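Side-chain contacts in putative Transcriptional Regulator (Rhodococcus sp., PDB 2IA2), which probably binds DNA as a dimeric transcriptional regulator of the IclR family, with its C-terminal domain probably sensing a small-molecule effector: residues I27-H32 with A43-L48; E101-S104 with S110-V113. All blocks are in the same frame, centred on the assembly; numbering follows the deposited sequence.

In the fold
Interaction 1 (27-32 with 43-48) and interaction 2 (101-104 with 110-113) lie in different parts of a two-domain chain, their centres 36 Å apart and their nearest atoms about 16 Å apart, without touching. They follow in series: the first closes before the second opens. Interaction 1 joins the C-terminal end region of helix 18-28 to the last turn of helix 39-46 in the N-terminal helix-turn-helix domain, expected to meet DNA. Interaction 2 sets helix 92-107 against strand 110-117 of the six-stranded antiparallel sheet in the C-terminal domain, which as in other IclR regulators probably binds an effector. They share no helix or sheet, so each belongs to the internal packing of its own domain.

Interaction 1 (I27-H32 with A43-L48); sequences IRCFDH and ARATDL
C29 meets A45 and T46 chiefly through its CB. The CB of C29 lies 3.9 Å from the CB of A45 and 4.0 Å from the CG2 of T46, so a single methylene touches two methyl groups on consecutive residues. The backbones come close here, with the CA atoms of C29 and A45 6.3 Å apart, and small residues suit such a gap: alanine offers one methyl, and cysteine a short, largely apolar side chain. In C29, chi1 of 87° sets SG between the backbone N and the carbonyl carbon, over one face of the F30 ring (4.0 Å above its plane, offset toward the rim) and still near the methyls of A45 and T46.

None of the polar bonds nearby runs from 27-32 to 43-48. T46 turns its two branches to different tasks: with chi1 at 55°, CG2 stands anti to the carbonyl carbon and faces C29, while OG1 hydrogen-bonds V42 O one turn back in its own helix. Past T46 the helix closes in a Schellman motif, with D47 at positive phi. L48 N reaches A43 O at 2.9 Å, and T46 N approaches the same oxygen from the opposite face of its carbonyl plane.

This modest, partly buried patch forms where the C-terminal end region of helix 18-28 lies against helix 39-46 in the helix-turn-helix domain. C29 O is hydrogen-bonded by R37, whose side chain also touches F30 and A45, tying in strand 37-38. I27 packs on L60 of helix 50-63 and L75 of strand 72-75, while R28 hydrogen-bonds Y65 of the second subunit.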
loop_
_atom_site.group_PDB
_atom_site.type_symbol
_atom_site.label_atom_id
_atom_site.label_comp_id
_atom_site.label_asym_id
_atom_site.label_seq_id
_atom_site.Cartn_x
_atom_site.Cartn_y
_atom_site.Cartn_z
ATOM N N ILE A 27 5.504 18.595 -6.343
ATOM C CA ILE A 27 5.725 17.582 -5.299
ATOM C C ILE A 27 6.240 16.321 -5.987
ATOM O O ILE A 27 7.196 15.714 -5.495
ATOM C CB ILE A 27 4.393 17.206 -4.546
ATOM C CG1 ILE A 27 3.925 18.377 -3.684
ATOM C CG2 ILE A 27 4.566 15.926 -3.703
ATOM C CD1 ILE A 27 2.544 18.177 -3.056
ATOM N N ARG A 28 5.642 15.951 -7.136
ATOM C CA ARG A 28 6.024 14.697 -7.833
ATOM C C ARG A 28 7.445 14.729 -8.445
ATOM O O ARG A 28 7.996 13.669 -8.796
ATOM C CB ARG A 28 5.051 14.376 -9.013
ATOM C CG ARG A 28 3.619 14.104 -8.635
ATOM C CD ARG A 28 3.312 12.706 -8.305
ATOM N NE ARG A 28 3.789 11.694 -9.269
ATOM C CZ ARG A 28 3.007 11.049 -10.136
ATOM N NH1 ARG A 28 1.722 11.343 -10.219
ATOM N NH2 ARG A 28 3.518 10.104 -10.920
ATOM N N CYS A 29 8.019 15.906 -8.619
ATOM C CA CYS A 29 9.331 15.979 -9.278
ATOM C C CYS A 29 10.505 15.541 -8.379
ATOM O O CYS A 29 11.602 15.347 -8.874
ATOM C CB CYS A 29 9.570 17.355 -9.974
ATOM S SG CYS A 29 10.261 18.573 -8.830
ATOM N N PHE A 30 10.261 15.340 -7.080
ATOM C CA PHE A 30 11.230 14.682 -6.175
ATOM C C PHE A 30 11.181 13.143 -6.210
ATOM O O PHE A 30 10.121 12.522 -6.266
ATOM C CB PHE A 30 11.068 15.243 -4.743
ATOM C CG PHE A 30 11.133 16.760 -4.705
ATOM C CD1 PHE A 30 9.991 17.502 -4.856
ATOM C CD2 PHE A 30 12.358 17.435 -4.596
ATOM C CE1 PHE A 30 10.005 18.916 -4.899
ATOM C CE2 PHE A 30 12.407 18.884 -4.622
ATOM C CZ PHE A 30 11.237 19.606 -4.744
ATOM N N ASP A 31 12.333 12.518 -6.227
ATOM C CA ASP A 31 12.369 11.076 -6.226
ATOM C C ASP A 31 13.758 10.593 -5.852
ATOM O O ASP A 31 14.592 11.373 -5.329
ATOM C CB ASP A 31 11.945 10.532 -7.581
ATOM C CG ASP A 31 12.756 11.132 -8.722
ATOM O OD1 ASP A 31 13.935 11.546 -8.510
ATOM O OD2 ASP A 31 12.212 11.203 -9.835
ATOM N N HIS A 32 14.007 9.316 -6.137
ATOM C CA HIS A 32 15.251 8.709 -5.705
ATOM C C HIS A 32 16.480 9.398 -6.337
ATOM O O HIS A 32 17.508 9.621 -5.684
ATOM C CB HIS A 32 15.263 7.202 -6.015
ATOM C CG HIS A 32 16.600 6.580 -5.810
ATOM N ND1 HIS A 32 17.072 6.222 -4.566
ATOM C CD2 HIS A 32 17.591 6.282 -6.690
ATOM C CE1 HIS A 32 18.287 5.714 -4.687
ATOM N NE2 HIS A 32 18.621 5.724 -5.966
ATOM N N ALA A 43 11.961 24.045 -12.010
ATOM C CA ALA A 43 11.345 24.647 -13.218
ATOM C C ALA A 43 11.521 23.697 -14.407
ATOM O O ALA A 43 10.549 23.351 -15.113
ATOM C CB ALA A 43 11.980 26.037 -13.542
ATOM N N ARG A 44 12.759 23.292 -14.646
ATOM C CA ARG A 44 13.074 22.361 -15.736
ATOM C C ARG A 44 12.296 21.057 -15.667
ATOM O O ARG A 44 11.830 20.560 -16.665
ATOM C CB ARG A 44 14.549 22.016 -15.714
ATOM C CG ARG A 44 15.100 21.365 -17.008
ATOM C CD ARG A 44 16.444 20.685 -16.723
ATOM N NE ARG A 44 17.152 20.280 -17.949
ATOM C CZ ARG A 44 18.395 19.737 -17.974
ATOM N NH1 ARG A 44 19.071 19.532 -16.835
ATOM N NH2 ARG A 44 18.979 19.387 -19.137
ATOM N N ALA A 45 12.172 20.490 -14.478
ATOM C CA ALA A 45 11.518 19.189 -14.299
ATOM C C ALA A 45 9.992 19.224 -14.502
ATOM O O ALA A 45 9.376 18.177 -14.771
ATOM C CB ALA A 45 11.831 18.657 -12.920
ATOM N N THR A 46 9.389 20.416 -14.384
ATOM C CA THR A 46 7.955 20.545 -14.413
ATOM C C THR A 46 7.519 21.360 -15.630
ATOM O O THR A 46 6.315 21.703 -15.764
ATOM C CB THR A 46 7.438 21.231 -13.133
ATOM O OG1 THR A 46 8.108 22.479 -12.990
ATOM C CG2 THR A 46 7.725 20.383 -11.854
ATOM N N ASP A 47 8.477 21.684 -16.521
ATOM C CA ASP A 47 8.148 22.457 -17.740
ATOM C C ASP A 47 7.650 23.875 -17.423
ATOM O O ASP A 47 6.864 24.478 -18.160
ATOM C CB ASP A 47 7.143 21.679 -18.587
ATOM C CG ASP A 47 7.772 20.494 -19.291
ATOM O OD1 ASP A 47 9.015 20.511 -19.602
ATOM O OD2 ASP A 47 6.998 19.557 -19.593
ATOM N N LEU A 48 8.158 24.416 -16.322
ATOM C CA LEU A 48 7.752 25.745 -15.822
ATOM C C LEU A 48 8.920 26.710 -15.996
ATOM O O LEU A 48 9.937 26.358 -16.572
ATOM C CB LEU A 48 7.291 25.666 -14.335
ATOM C CG LEU A 48 5.990 24.876 -14.116
ATOM C CD1 LEU A 48 5.618 24.910 -12.680
ATOM C CD2 LEU A 48 4.784 25.323 -15.035
#

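Interaction 2 (E101-S104 with S110-V113); sequences EKLS and SSSV
Between 101-104 and 110-113 the backbones come closest at S104 and S110, whose CA atoms are 5.9 Å apart on either side of the short turn that leads from the helix into the strand. Across this gap the hydroxyls of S104 and S111 meet at 2.8 Å, OG to OG. That is hydrogen-bonding distance, although the proton on S111 OG also has L100 O within reach as a weaker acceptor, and its choice is not settled. With chi1 at 62°, S111 holds OG between its backbone N and carbonyl carbon, on the side facing the helix. The stronger polar partner of S104 OG is E109 O, so this hydroxyl links the helix to the residue leading into the strand. Serine suits both places, being small enough for a buried, close approach yet able to satisfy backbone carbonyls.

A carbon-to-carbon contact lies beside the hydroxyls. L103 carries CG anti to its backbone N (chi1 178°) and lays CD2 3.9 Å from the CB of S111, so that its branched end packs against the strand.

The contact is buried in the C-terminal domain, where the helix covers one face of the sheet. Strand 110-117 runs between strands 120-127 and 223-232; S104 touches V127 on the first, and L103 reaches I229 on the second. L103 also packs against S248 and T252 of helix 246-264, which joins helix 92-107 over this part of the sheet.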
loop_
_atom_site.group_PDB
_atom_site.type_symbol
_atom_site.label_atom_id
_atom_site.label_comp_id
_atom_site.label_asym_id
_atom_site.label_seq_id
_atom_site.Cartn_x
_atom_site.Cartn_y
_atom_site.Cartn_z
ATOM N N GLU A 101 -15.639 -2.584 -12.024
ATOM C CA GLU A 101 -16.828 -1.788 -12.304
ATOM C C GLU A 101 -16.707 -1.158 -13.671
ATOM O O GLU A 101 -17.663 -1.205 -14.431
ATOM C CB GLU A 101 -17.093 -0.689 -11.280
ATOM C CG GLU A 101 -17.515 -1.175 -9.908
ATOM C CD GLU A 101 -18.952 -1.744 -9.851
ATOM O OE1 GLU A 101 -19.833 -1.492 -10.745
ATOM O OE2 GLU A 101 -19.186 -2.475 -8.862
ATOM N N LYS A 102 -15.543 -0.593 -13.999
ATOM C CA LYS A 102 -15.300 -0.012 -15.332
ATOM C C LYS A 102 -15.401 -1.059 -16.428
ATOM O O LYS A 102 -16.035 -0.812 -17.439
ATOM C CB LYS A 102 -13.962 0.756 -15.421
ATOM C CG LYS A 102 -13.902 1.952 -14.431
ATOM C CD LYS A 102 -12.534 2.723 -14.313
ATOM C CE LYS A 102 -12.332 3.402 -12.882
ATOM N NZ LYS A 102 -11.188 2.799 -11.948
ATOM N N LEU A 103 -14.802 -2.227 -16.225
ATOM C CA LEU A 103 -14.815 -3.282 -17.227
ATOM C C LEU A 103 -16.268 -3.716 -17.492
ATOM O O LEU A 103 -16.742 -3.681 -18.604
ATOM C CB LEU A 103 -13.961 -4.488 -16.767
ATOM C CG LEU A 103 -13.958 -5.689 -17.734
ATOM C CD1 LEU A 103 -13.511 -5.250 -19.199
ATOM C CD2 LEU A 103 -13.123 -6.882 -17.237
ATOM N N SER A 104 -16.966 -4.124 -16.446
ATOM C CA SER A 104 -18.355 -4.546 -16.563
ATOM C C SER A 104 -19.263 -3.542 -17.231
ATOM O O SER A 104 -20.145 -3.911 -18.018
ATOM C CB SER A 104 -18.915 -5.022 -15.244
ATOM O OG SER A 104 -18.514 -6.392 -15.037
ATOM N N SER A 110 -20.662 -9.745 -16.677
ATOM C CA SER A 110 -20.078 -10.067 -15.370
ATOM C C SER A 110 -18.523 -10.196 -15.411
ATOM O O SER A 110 -17.973 -10.847 -16.325
ATOM C CB SER A 110 -20.730 -11.389 -14.880
ATOM O OG SER A 110 -19.930 -12.113 -13.932
ATOM N N SER A 111 -17.836 -9.555 -14.446
ATOM C CA SER A 111 -16.367 -9.653 -14.269
ATOM C C SER A 111 -16.095 -9.965 -12.792
ATOM O O SER A 111 -16.848 -9.500 -11.947
ATOM C CB SER A 111 -15.639 -8.385 -14.719
ATOM O OG SER A 111 -16.043 -7.260 -13.938
ATOM N N SER A 112 -15.071 -10.785 -12.509
ATOM C CA SER A 112 -14.738 -11.214 -11.176
ATOM C C SER A 112 -13.248 -11.259 -11.003
ATOM O O SER A 112 -12.467 -11.333 -12.015
ATOM C CB SER A 112 -15.215 -12.643 -10.944
ATOM O OG SER A 112 -16.613 -12.766 -11.216
ATOM N N VAL A 113 -12.834 -11.329 -9.731
ATOM C CA VAL A 113 -11.426 -11.625 -9.442
ATOM C C VAL A 113 -11.433 -12.799 -8.484
ATOM O O VAL A 113 -12.244 -12.840 -7.575
ATOM C CB VAL A 113 -10.668 -10.370 -8.870
ATOM C CG1 VAL A 113 -9.331 -10.764 -8.210
ATOM C CG2 VAL A 113 -10.408 -9.351 -9.960
#